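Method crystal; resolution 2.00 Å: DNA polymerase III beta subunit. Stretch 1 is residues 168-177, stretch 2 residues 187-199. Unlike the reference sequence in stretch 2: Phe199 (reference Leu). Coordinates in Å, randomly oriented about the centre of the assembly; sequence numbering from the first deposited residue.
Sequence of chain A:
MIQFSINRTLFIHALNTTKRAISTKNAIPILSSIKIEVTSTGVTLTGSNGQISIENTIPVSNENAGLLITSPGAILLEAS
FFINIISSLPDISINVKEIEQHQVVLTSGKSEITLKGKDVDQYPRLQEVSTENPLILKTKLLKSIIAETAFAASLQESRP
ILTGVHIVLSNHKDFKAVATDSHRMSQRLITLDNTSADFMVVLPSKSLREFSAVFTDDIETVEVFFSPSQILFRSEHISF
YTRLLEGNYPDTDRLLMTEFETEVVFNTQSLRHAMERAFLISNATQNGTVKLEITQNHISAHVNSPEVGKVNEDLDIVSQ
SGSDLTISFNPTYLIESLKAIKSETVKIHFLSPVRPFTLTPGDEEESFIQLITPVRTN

Stretch 1, residues 168-177: VLSNHKDFKA
Stretch 2, residues 187-199: QRLITLDNTSADF

The contact between residues 168-177 and 187-199 is an antiparallel β-sheet pairing in which a regular backbone ladder gives way to an irregular, side-chain-assisted pairing around a turn, with an apolar cluster beneath it. Stretch 1 is a hairpin: strand 168-170 turns through Asn171 and His172, both with positive phi (53/34° and 56/11°), and Lys173 (-154/-21°), then returns as strand 174-177. Strand 187-191 runs beside the returning arm at 163°, with axes 4.7 Å apart at closest approach.

The register pairs Ala177 with Arg188, Lys176 with Leu189, Phe175 with Ile190 and Asp174 with Thr191. Extended backbones, with phi from -88 to -143° and psi from 112 to 147°, point the N-H and C=O of every second residue at the partner strand, so the hydrogen bonds come in twos at alternate pairs. Arg188 N donates to Ala177 O (2.8 Å) and Ala177 N to Arg188 O (3.0 Å); Ile190 N donates to Phe175 O (2.9 Å) and Phe175 N to Ile190 O (2.7 Å). Leu192 N extends the ladder to Lys173 O at 2.8 Å.

Beyond this point stretch 2 follows the hairpin round its turn. Ser196 N reaches His172 O (2.8 Å), while the His172 ring (chi1 m) returns a bond from ND1 to Ser196 O (3.2 Å). Asp198, also m, uses its carboxylate to accept a backbone N-H: His172 N donates to Asp198 OD1 at 2.8 Å, and OD2 lies over one face of the imidazole. The first arm is then joined by Leu169 N to Phe199 O (2.8 Å) and, weakly, by Phe199 N to Leu169 O (3.3 Å). Stretch 2 thus pairs with both arms of the hairpin.

Strand alternation sorts the side chains. Leu169, Phe175, Ala177, Arg188, Ile190 and Phe199 share one face. There Phe175 (chi1 t, chi2 -81°) sets CB 4.1 Å from Ile190 CB and 4.1 Å from Leu192 CD2, and its CE2 lies 3.8 Å from Phe199 CZ, at the edge of the Phe199 ring. Leu169 (t, p) brings CD1 to 3.7 Å from Leu192 CD1 (m, t). Phe199, a departure from the reference sequence, has chi1 p and chi2 90°, which lays its ring over the Leu169 backbone; its contact with Leu169 CB is modelled too tightly to interpret.

Asp174, Lys176, Leu189 and Thr191 occupy the other face. Lys176, with chi1 and chi2 both t, lends its aliphatic portion to packing: CG approaches Leu189 CD2 (m, t) at 3.4 Å, while the amine end leads away and bonds elsewhere in the structure.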

# COMPACT_ATOMS: atom_id res chain seq x y z
N VAL A 168 -7.57 -12.37 32.47
CA VAL A 168 -7.62 -12.76 33.88
C VAL A 168 -7.44 -14.25 34.14
O VAL A 168 -8.01 -15.09 33.44
CB VAL A 168 -8.97 -12.37 34.53
CG1 VAL A 168 -8.95 -12.70 36.01
CG2 VAL A 168 -9.24 -10.91 34.32
N LEU A 169 -6.64 -14.59 35.14
CA LEU A 169 -6.44 -15.99 35.52
C LEU A 169 -7.02 -16.14 36.92
O LEU A 169 -6.52 -15.55 37.87
CB LEU A 169 -4.96 -16.36 35.54
CG LEU A 169 -4.73 -17.83 35.92
CD1 LEU A 169 -5.39 -18.71 34.86
CD2 LEU A 169 -3.25 -18.14 36.03
N SER A 170 -8.09 -16.93 37.03
CA SER A 170 -8.76 -17.16 38.31
C SER A 170 -8.63 -18.61 38.79
O SER A 170 -8.53 -19.54 37.99
CB SER A 170 -10.24 -16.79 38.19
OG SER A 170 -10.86 -17.53 37.15
N ASN A 171 -8.66 -18.79 40.11
CA ASN A 171 -8.55 -20.11 40.72
C ASN A 171 -7.30 -20.83 40.21
O ASN A 171 -7.30 -22.06 40.05
CB ASN A 171 -9.79 -20.96 40.42
CG ASN A 171 -11.08 -20.23 40.76
OD1 ASN A 171 -11.25 -19.73 41.87
ND2 ASN A 171 -11.99 -20.18 39.80
N HIS A 172 -6.25 -20.06 39.94
CA HIS A 172 -4.97 -20.58 39.47
C HIS A 172 -5.04 -21.42 38.20
O HIS A 172 -4.05 -22.05 37.84
CB HIS A 172 -4.32 -21.43 40.57
CG HIS A 172 -4.01 -20.69 41.82
ND1 HIS A 172 -3.01 -19.74 41.90
CD2 HIS A 172 -4.54 -20.76 43.07
CE1 HIS A 172 -2.95 -19.26 43.13
NE2 HIS A 172 -3.87 -19.87 43.86
N LYS A 173 -6.17 -21.42 37.51
CA LYS A 173 -6.25 -22.25 36.32
C LYS A 173 -7.25 -21.79 35.27
O LYS A 173 -7.15 -22.18 34.10
CB LYS A 173 -6.60 -23.69 36.71
CG LYS A 173 -8.07 -23.89 37.06
CD LYS A 173 -8.42 -25.35 37.28
CE LYS A 173 -9.92 -25.57 37.26
NZ LYS A 173 -10.61 -24.66 38.22
N ASP A 174 -8.22 -20.99 35.67
CA ASP A 174 -9.22 -20.51 34.73
C ASP A 174 -8.74 -19.22 34.05
O ASP A 174 -8.62 -18.18 34.70
CB ASP A 174 -10.56 -20.29 35.45
CG ASP A 174 -11.17 -21.59 35.96
OD1 ASP A 174 -11.48 -22.46 35.13
OD2 ASP A 174 -11.33 -21.74 37.19
N PHE A 175 -8.46 -19.31 32.76
CA PHE A 175 -7.96 -18.19 31.96
C PHE A 175 -9.07 -17.50 31.15
O PHE A 175 -9.80 -18.15 30.41
CB PHE A 175 -6.89 -18.72 30.99
CG PHE A 175 -6.23 -17.67 30.14
CD1 PHE A 175 -6.84 -17.20 28.99
CD2 PHE A 175 -4.97 -17.19 30.47
CE1 PHE A 175 -6.21 -16.27 28.18
CE2 PHE A 175 -4.33 -16.26 29.65
CZ PHE A 175 -4.95 -15.80 28.51
N LYS A 176 -9.19 -16.18 31.29
CA LYS A 176 -10.19 -15.45 30.52
C LYS A 176 -9.59 -14.24 29.80
O LYS A 176 -8.85 -13.45 30.38
CB LYS A 176 -11.35 -14.97 31.41
CG LYS A 176 -12.44 -14.23 30.64
CD LYS A 176 -13.52 -13.64 31.53
CE LYS A 176 -12.97 -12.54 32.44
NZ LYS A 176 -14.02 -11.96 33.32
N ALA A 177 -9.91 -14.11 28.52
CA ALA A 177 -9.45 -12.98 27.72
C ALA A 177 -10.71 -12.38 27.13
O ALA A 177 -11.42 -13.05 26.38
CB ALA A 177 -8.51 -13.45 26.60
N GLN A 187 -15.00 -12.95 23.84
CA GLN A 187 -14.43 -13.65 25.00
C GLN A 187 -13.87 -15.05 24.71
O GLN A 187 -14.48 -15.85 24.00
CB GLN A 187 -15.48 -13.76 26.10
CG GLN A 187 -15.03 -14.55 27.32
CD GLN A 187 -16.20 -15.01 28.17
OE1 GLN A 187 -16.94 -15.93 27.80
NE2 GLN A 187 -16.38 -14.36 29.30
N ARG A 188 -12.72 -15.33 25.30
CA ARG A 188 -12.07 -16.62 25.14
C ARG A 188 -11.75 -17.19 26.53
O ARG A 188 -11.08 -16.55 27.33
CB ARG A 188 -10.77 -16.48 24.33
CG ARG A 188 -10.03 -17.79 24.06
CD ARG A 188 -10.82 -18.71 23.12
NE ARG A 188 -10.17 -20.02 22.96
CZ ARG A 188 -9.05 -20.23 22.28
NH1 ARG A 188 -8.43 -19.22 21.68
NH2 ARG A 188 -8.53 -21.45 22.21
N LEU A 189 -12.25 -18.39 26.80
CA LEU A 189 -12.00 -19.04 28.08
C LEU A 189 -11.13 -20.27 27.85
O LEU A 189 -11.34 -21.01 26.90
CB LEU A 189 -13.30 -19.48 28.75
CG LEU A 189 -14.38 -18.44 29.01
CD1 LEU A 189 -15.51 -19.10 29.80
CD2 LEU A 189 -13.82 -17.25 29.78
N ILE A 190 -10.16 -20.47 28.72
CA ILE A 190 -9.27 -21.60 28.61
C ILE A 190 -8.97 -22.07 30.02
O ILE A 190 -8.94 -21.27 30.95
CB ILE A 190 -7.95 -21.20 27.91
CG1 ILE A 190 -8.22 -20.91 26.43
CG2 ILE A 190 -6.92 -22.30 28.06
CD1 ILE A 190 -6.98 -20.49 25.66
N THR A 191 -8.79 -23.38 30.18
CA THR A 191 -8.44 -23.94 31.49
C THR A 191 -7.01 -24.40 31.32
O THR A 191 -6.71 -25.22 30.45
CB THR A 191 -9.30 -25.17 31.88
OG1 THR A 191 -10.69 -24.87 31.70
CG2 THR A 191 -9.07 -25.52 33.34
N LEU A 192 -6.11 -23.88 32.15
CA LEU A 192 -4.70 -24.27 32.06
C LEU A 192 -4.51 -25.72 32.51
O LEU A 192 -5.24 -26.20 33.38
CB LEU A 192 -3.84 -23.36 32.94
CG LEU A 192 -3.99 -21.85 32.75
CD1 LEU A 192 -2.94 -21.13 33.61
CD2 LEU A 192 -3.82 -21.49 31.28
N ASP A 193 -3.53 -26.40 31.93
CA ASP A 193 -3.25 -27.78 32.31
C ASP A 193 -2.51 -27.78 33.64
O ASP A 193 -2.65 -28.70 34.44
CB ASP A 193 -2.42 -28.48 31.24
CG ASP A 193 -3.16 -28.65 29.94
OD1 ASP A 193 -4.41 -28.73 29.97
OD2 ASP A 193 -2.50 -28.71 28.88
N ASN A 194 -1.71 -26.75 33.86
CA ASN A 194 -0.95 -26.63 35.10
C ASN A 194 -1.34 -25.35 35.83
O ASN A 194 -1.45 -24.29 35.22
CB ASN A 194 0.55 -26.62 34.81
CG ASN A 194 1.02 -27.89 34.13
OD1 ASN A 194 0.73 -28.99 34.61
ND2 ASN A 194 1.73 -27.74 33.02
N THR A 195 -1.56 -25.46 37.13
CA THR A 195 -1.94 -24.30 37.91
C THR A 195 -0.83 -23.25 37.91
O THR A 195 0.36 -23.57 37.92
CB THR A 195 -2.28 -24.69 39.37
OG1 THR A 195 -1.15 -25.33 39.97
CG2 THR A 195 -3.47 -25.65 39.39
N SER A 196 -1.24 -21.98 37.90
CA SER A 196 -0.28 -20.87 37.89
C SER A 196 -0.85 -19.70 38.70
O SER A 196 -2.07 -19.58 38.84
CB SER A 196 -0.01 -20.44 36.45
OG SER A 196 1.02 -19.46 36.39
N ALA A 197 0.03 -18.86 39.23
CA ALA A 197 -0.39 -17.71 40.02
C ALA A 197 -1.49 -16.90 39.32
O ALA A 197 -1.47 -16.74 38.10
CB ALA A 197 0.81 -16.81 40.31
N ASP A 198 -2.45 -16.41 40.10
CA ASP A 198 -3.54 -15.62 39.53
C ASP A 198 -3.03 -14.27 39.03
O ASP A 198 -1.99 -13.79 39.47
CB ASP A 198 -4.64 -15.39 40.58
CG ASP A 198 -5.43 -16.65 40.91
OD1 ASP A 198 -5.90 -17.32 39.97
OD2 ASP A 198 -5.59 -16.96 42.11
N PHE A 199 -3.77 -13.67 38.10
CA PHE A 199 -3.40 -12.38 37.52
C PHE A 199 -4.66 -11.76 36.93
O PHE A 199 -5.63 -12.45 36.64
CB PHE A 199 -2.27 -12.55 36.52
CG PHE A 199 -2.67 -13.25 35.26
CD1 PHE A 199 -3.15 -12.54 34.17
CD2 PHE A 199 -2.58 -14.64 35.16
CE1 PHE A 199 -3.52 -13.19 33.01
CE2 PHE A 199 -2.96 -15.29 34.00
CZ PHE A 199 -3.43 -14.57 32.93